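Local coordinates for Pa14_01140 (Pseudomonas aeruginosa, PDB 6OX6), which serves as the immunity protein of the type VI secretion effector Tas1, a (p)ppApp-synthesizing toxin, and plays a role in preventing the early activation of that toxin, at residues R11-I16 and W27-G32. Sequence-based numbering, arbitrary orientation.
Sequences RRDIYI and WDHRQG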
ATOM      1  N   ARG B  11      22.989 -12.257   1.909  1.00 45.98           N
ATOM      2  CA  ARG B  11      23.665 -12.732   3.117  1.00 50.96           C
ATOM      3  C   ARG B  11      23.067 -13.965   3.830  1.00 44.48           C
ATOM      4  O   ARG B  11      23.806 -14.834   4.294  1.00 45.78           O
ATOM      5  CB  ARG B  11      23.815 -11.584   4.121  1.00 55.17           C
ATOM      6  CG  ARG B  11      25.039 -10.714   3.891  1.00 63.27           C
ATOM      7  CD  ARG B  11      25.673 -10.294   5.207  1.00 67.97           C
ATOM      8  NE  ARG B  11      24.674  -9.888   6.190  1.00 72.25           N
ATOM      9  CZ  ARG B  11      24.006  -8.740   6.147  1.00 73.08           C
ATOM     10  NH1 ARG B  11      24.229  -7.877   5.164  1.00 71.68           N
ATOM     11  NH2 ARG B  11      23.114  -8.453   7.085  1.00 71.84           N
ATOM     12  N   ARG B  12      21.736 -14.035   3.917  1.00 38.39           N
ATOM     13  CA  ARG B  12      21.065 -15.097   4.650  1.00 38.00           C
ATOM     14  C   ARG B  12      19.556 -15.138   4.480  1.00 37.29           C
ATOM     15  O   ARG B  12      18.965 -14.250   3.881  1.00 36.73           O
ATOM     16  CB  ARG B  12      21.267 -14.804   6.140  1.00 41.06           C
ATOM     17  CG  ARG B  12      20.581 -13.508   6.557  1.00 40.61           C
ATOM     18  CD  ARG B  12      21.095 -12.913   7.857  1.00 46.72           C
ATOM     19  NE  ARG B  12      20.841 -11.477   7.912  1.00 50.02           N
ATOM     20  CZ  ARG B  12      19.701 -10.933   8.326  1.00 50.11           C
ATOM     21  NH1 ARG B  12      18.710 -11.703   8.735  1.00 54.65           N
ATOM     22  NH2 ARG B  12      19.553  -9.619   8.333  1.00 43.76           N
ATOM     23  N   ASP B  13      18.948 -16.198   5.004  1.00 35.15           N
ATOM     24  CA  ASP B  13      17.506 -16.283   5.088  1.00 34.21           C
ATOM     25  C   ASP B  13      16.939 -15.072   5.820  1.00 35.67           C
ATOM     26  O   ASP B  13      17.540 -14.553   6.762  1.00 31.56           O
ATOM     27  CB  ASP B  13      17.099 -17.570   5.803  1.00 40.16           C
ATOM     28  CG  ASP B  13      17.424 -18.831   4.991  1.00 45.13           C
ATOM     29  OD1 ASP B  13      18.015 -18.734   3.888  1.00 44.06           O
ATOM     30  OD2 ASP B  13      17.028 -19.922   5.445  1.00 46.30           O
ATOM     31  N   ILE B  14      15.774 -14.620   5.364  1.00 27.86           N
ATOM     32  CA  ILE B  14      15.114 -13.425   5.879  1.00 26.24           C
ATOM     33  C   ILE B  14      13.653 -13.762   6.136  1.00 28.21           C
ATOM     34  O   ILE B  14      12.964 -14.282   5.243  1.00 25.77           O
ATOM     35  CB  ILE B  14      15.216 -12.249   4.888  1.00 28.67           C
ATOM     36  CG1 ILE B  14      16.680 -11.900   4.577  1.00 28.27           C
ATOM     37  CG2 ILE B  14      14.437 -11.033   5.418  1.00 29.75           C
ATOM     38  CD1 ILE B  14      17.388 -11.305   5.704  1.00 32.50           C
ATOM     39  N   TYR B  15      13.170 -13.424   7.331  1.00 24.30           N
ATOM     40  CA  TYR B  15      11.783 -13.649   7.722  1.00 24.62           C
ATOM     41  C   TYR B  15      11.156 -12.299   8.064  1.00 29.90           C
ATOM     42  O   TYR B  15      11.752 -11.497   8.796  1.00 24.19           O
ATOM     43  CB  TYR B  15      11.696 -14.626   8.902  1.00 27.42           C
ATOM     44  CG  TYR B  15      12.330 -15.982   8.590  1.00 31.80           C
ATOM     45  CD1 TYR B  15      13.705 -16.188   8.748  1.00 32.26           C
ATOM     46  CD2 TYR B  15      11.560 -17.040   8.103  1.00 34.07           C
ATOM     47  CE1 TYR B  15      14.298 -17.431   8.459  1.00 35.39           C
ATOM     48  CE2 TYR B  15      12.137 -18.301   7.824  1.00 35.29           C
ATOM     49  CZ  TYR B  15      13.501 -18.480   8.003  1.00 40.05           C
ATOM     50  OH  TYR B  15      14.056 -19.720   7.711  1.00 48.07           O
ATOM     51  N   ILE B  16       9.942 -12.079   7.559  1.00 24.43           N
ATOM     52  CA  ILE B  16       9.310 -10.770   7.479  1.00 27.16           C
ATOM     53  C   ILE B  16       7.903 -10.858   8.042  1.00 27.77           C
ATOM     54  O   ILE B  16       7.159 -11.779   7.693  1.00 28.02           O
ATOM     55  CB  ILE B  16       9.252 -10.305   6.018  1.00 24.70           C
ATOM     56  CG1 ILE B  16      10.665 -10.089   5.495  1.00 25.27           C
ATOM     57  CG2 ILE B  16       8.394  -9.101   5.888  1.00 23.71           C
ATOM     58  CD1 ILE B  16      10.709  -9.969   3.993  1.00 29.71           C
ATOM     59  N   TRP B  27      12.151 -15.872   3.062  1.00 23.74           N
ATOM     60  CA  TRP B  27      13.119 -15.844   1.976  1.00 23.51           C
ATOM     61  C   TRP B  27      14.204 -16.888   2.226  1.00 26.68           C
ATOM     62  O   TRP B  27      14.780 -16.960   3.315  1.00 26.19           O
ATOM     63  CB  TRP B  27      13.707 -14.439   1.853  1.00 24.62           C
ATOM     64  CG  TRP B  27      14.990 -14.298   1.079  1.00 27.40           C
ATOM     65  CD1 TRP B  27      16.241 -14.117   1.597  1.00 29.69           C
ATOM     66  CD2 TRP B  27      15.146 -14.298  -0.355  1.00 30.22           C
ATOM     67  NE1 TRP B  27      17.165 -14.013   0.581  1.00 30.38           N
ATOM     68  CE2 TRP B  27      16.518 -14.124  -0.625  1.00 29.02           C
ATOM     69  CE3 TRP B  27      14.256 -14.439  -1.434  1.00 26.74           C
ATOM     70  CZ2 TRP B  27      17.023 -14.072  -1.927  1.00 32.10           C
ATOM     71  CZ3 TRP B  27      14.757 -14.391  -2.729  1.00 29.62           C
ATOM     72  CH2 TRP B  27      16.131 -14.203  -2.963  1.00 33.92           C
ATOM     73  N   ASP B  28      14.472 -17.698   1.226  1.00 27.36           N
ATOM     74  CA  ASP B  28      15.525 -18.705   1.264  1.00 34.39           C
ATOM     75  C   ASP B  28      16.618 -18.206   0.324  1.00 34.60           C
ATOM     76  O   ASP B  28      16.428 -18.182  -0.896  1.00 36.65           O
ATOM     77  CB  ASP B  28      14.958 -20.061   0.832  1.00 43.45           C
ATOM     78  CG  ASP B  28      15.987 -21.192   0.863  1.00 49.50           C
ATOM     79  OD1 ASP B  28      17.211 -20.945   0.759  1.00 50.19           O
ATOM     80  OD2 ASP B  28      15.545 -22.350   0.944  1.00 54.40           O
ATOM     81  N   HIS B  29      17.751 -17.774   0.878  1.00 33.40           N
ATOM     82  CA  HIS B  29      18.724 -17.133   0.001  1.00 34.73           C
ATOM     83  C   HIS B  29      19.397 -18.148  -0.930  1.00 35.91           C
ATOM     84  O   HIS B  29      19.650 -17.837  -2.097  1.00 36.59           O
ATOM     85  CB  HIS B  29      19.742 -16.337   0.820  1.00 38.10           C
ATOM     86  CG  HIS B  29      20.823 -17.169   1.429  1.00 41.55           C
ATOM     87  ND1 HIS B  29      20.669 -17.825   2.631  1.00 41.88           N
ATOM     88  CD2 HIS B  29      22.078 -17.445   1.004  1.00 43.37           C
ATOM     89  CE1 HIS B  29      21.782 -18.475   2.921  1.00 44.88           C
ATOM     90  NE2 HIS B  29      22.657 -18.252   1.955  1.00 47.56           N
ATOM     91  N   ARG B  30      19.645 -19.372  -0.456  1.00 37.60           N
ATOM     92  CA  ARG B  30      20.230 -20.396  -1.321  1.00 47.75           C
ATOM     93  C   ARG B  30      19.339 -20.694  -2.526  1.00 48.80           C
ATOM     94  O   ARG B  30      19.793 -20.651  -3.673  1.00 50.01           O
ATOM     95  CB  ARG B  30      20.494 -21.667  -0.524  1.00 53.78           C
ATOM     96  CG  ARG B  30      21.621 -21.524   0.496  1.00 59.38           C
ATOM     97  CD  ARG B  30      21.880 -22.859   1.216  1.00 67.55           C
ATOM     98  NE  ARG B  30      22.723 -23.792   0.448  1.00 75.09           N
ATOM     99  CZ  ARG B  30      22.272 -24.721  -0.404  1.00 78.52           C
ATOM    100  NH1 ARG B  30      20.968 -24.857  -0.629  1.00 78.43           N
ATOM    101  NH2 ARG B  30      23.128 -25.526  -1.037  1.00 81.91           N
ATOM    102  N   GLN B  31      18.064 -20.991  -2.292  1.00 50.11           N
ATOM    103  CA  GLN B  31      17.193 -21.298  -3.421  1.00 50.53           C
ATOM    104  C   GLN B  31      16.715 -20.055  -4.153  1.00 45.39           C
ATOM    105  O   GLN B  31      16.248 -20.168  -5.295  1.00 44.18           O
ATOM    106  CB  GLN B  31      15.989 -22.123  -2.962  1.00 52.03           C
ATOM    107  CG  GLN B  31      16.381 -23.433  -2.286  1.00 60.49           C
ATOM    108  CD  GLN B  31      17.307 -24.274  -3.150  1.00 63.92           C
ATOM    109  OE1 GLN B  31      17.029 -24.502  -4.331  1.00 66.84           O
ATOM    110  NE2 GLN B  31      18.413 -24.739  -2.562  1.00 63.51           N
ATOM    111  N   GLY B  32      16.801 -18.885  -3.522  1.00 40.90           N
ATOM    112  CA  GLY B  32      16.298 -17.662  -4.126  1.00 41.31           C
ATOM    113  C   GLY B  32      14.786 -17.561  -4.153  1.00 39.15           C
ATOM    114  O   GLY B  32      14.223 -16.943  -5.073  1.00 36.44           O
TER
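Asp13 and His29 meet through their first torsions: CG of Asp13 stands beside its own backbone N (chi1 -68°), while CG of His29 lies between its backbone N and carbonyl carbon (chi1 80°). The imidazole lies over the main chain of Arg12, and its ND1 and the backbone N of His29 both reach one carboxylate oxygen. Asp13 OD1 accepts from His29 ND1 at 3.1 Å and from His29 N at 3.2 Å, each on its anti side but from opposite faces of the carboxylate. The carboxylate and imidazole planes are 63° apart; two bonds grip OD1, and the ND1 bond restrains the rotation of the imidazole. One imidazole face rests on Arg12 CA, 3.4 Å from ND1. Asp28 OD1 comes within 3.9 Å of Asp13 OD1, a proximity of like charges that the two His29 donors may ease; Asp28 OD1 itself accepts from Gln31 N, forming an Asx motif at the turn.

Beyond Asp13, Ile14 and Trp27 form an antiparallel hydrogen-bonded pair. Trp27 N gives a 2.8 Å bond to Ile14 O, and the return bond from Ile14 N to Trp27 O is longer, at 3.3 Å. Their side chains share one face of the sheet, where Ile14 CG1 packs 3.7 Å from Trp27 CD1 and Arg12 O borders the indole edge. Trp27 NE1 hydrogen-bonds to Phe9 O, tying the indole to helix 7-11, whose Phe9 ring it also meets edge-to-face.

His29 O is hydrogen-bonded to Lys415 of the Tas1 chain, placing this corner at the toxin interface. The contact thus lies at the open end of the hairpin, where strand 14-18 begins and strand 23-28 ends; these are the central pair of the antiparallel sheet, flanked by strands 63-65 and 33-38, with helix 7-11 leading in.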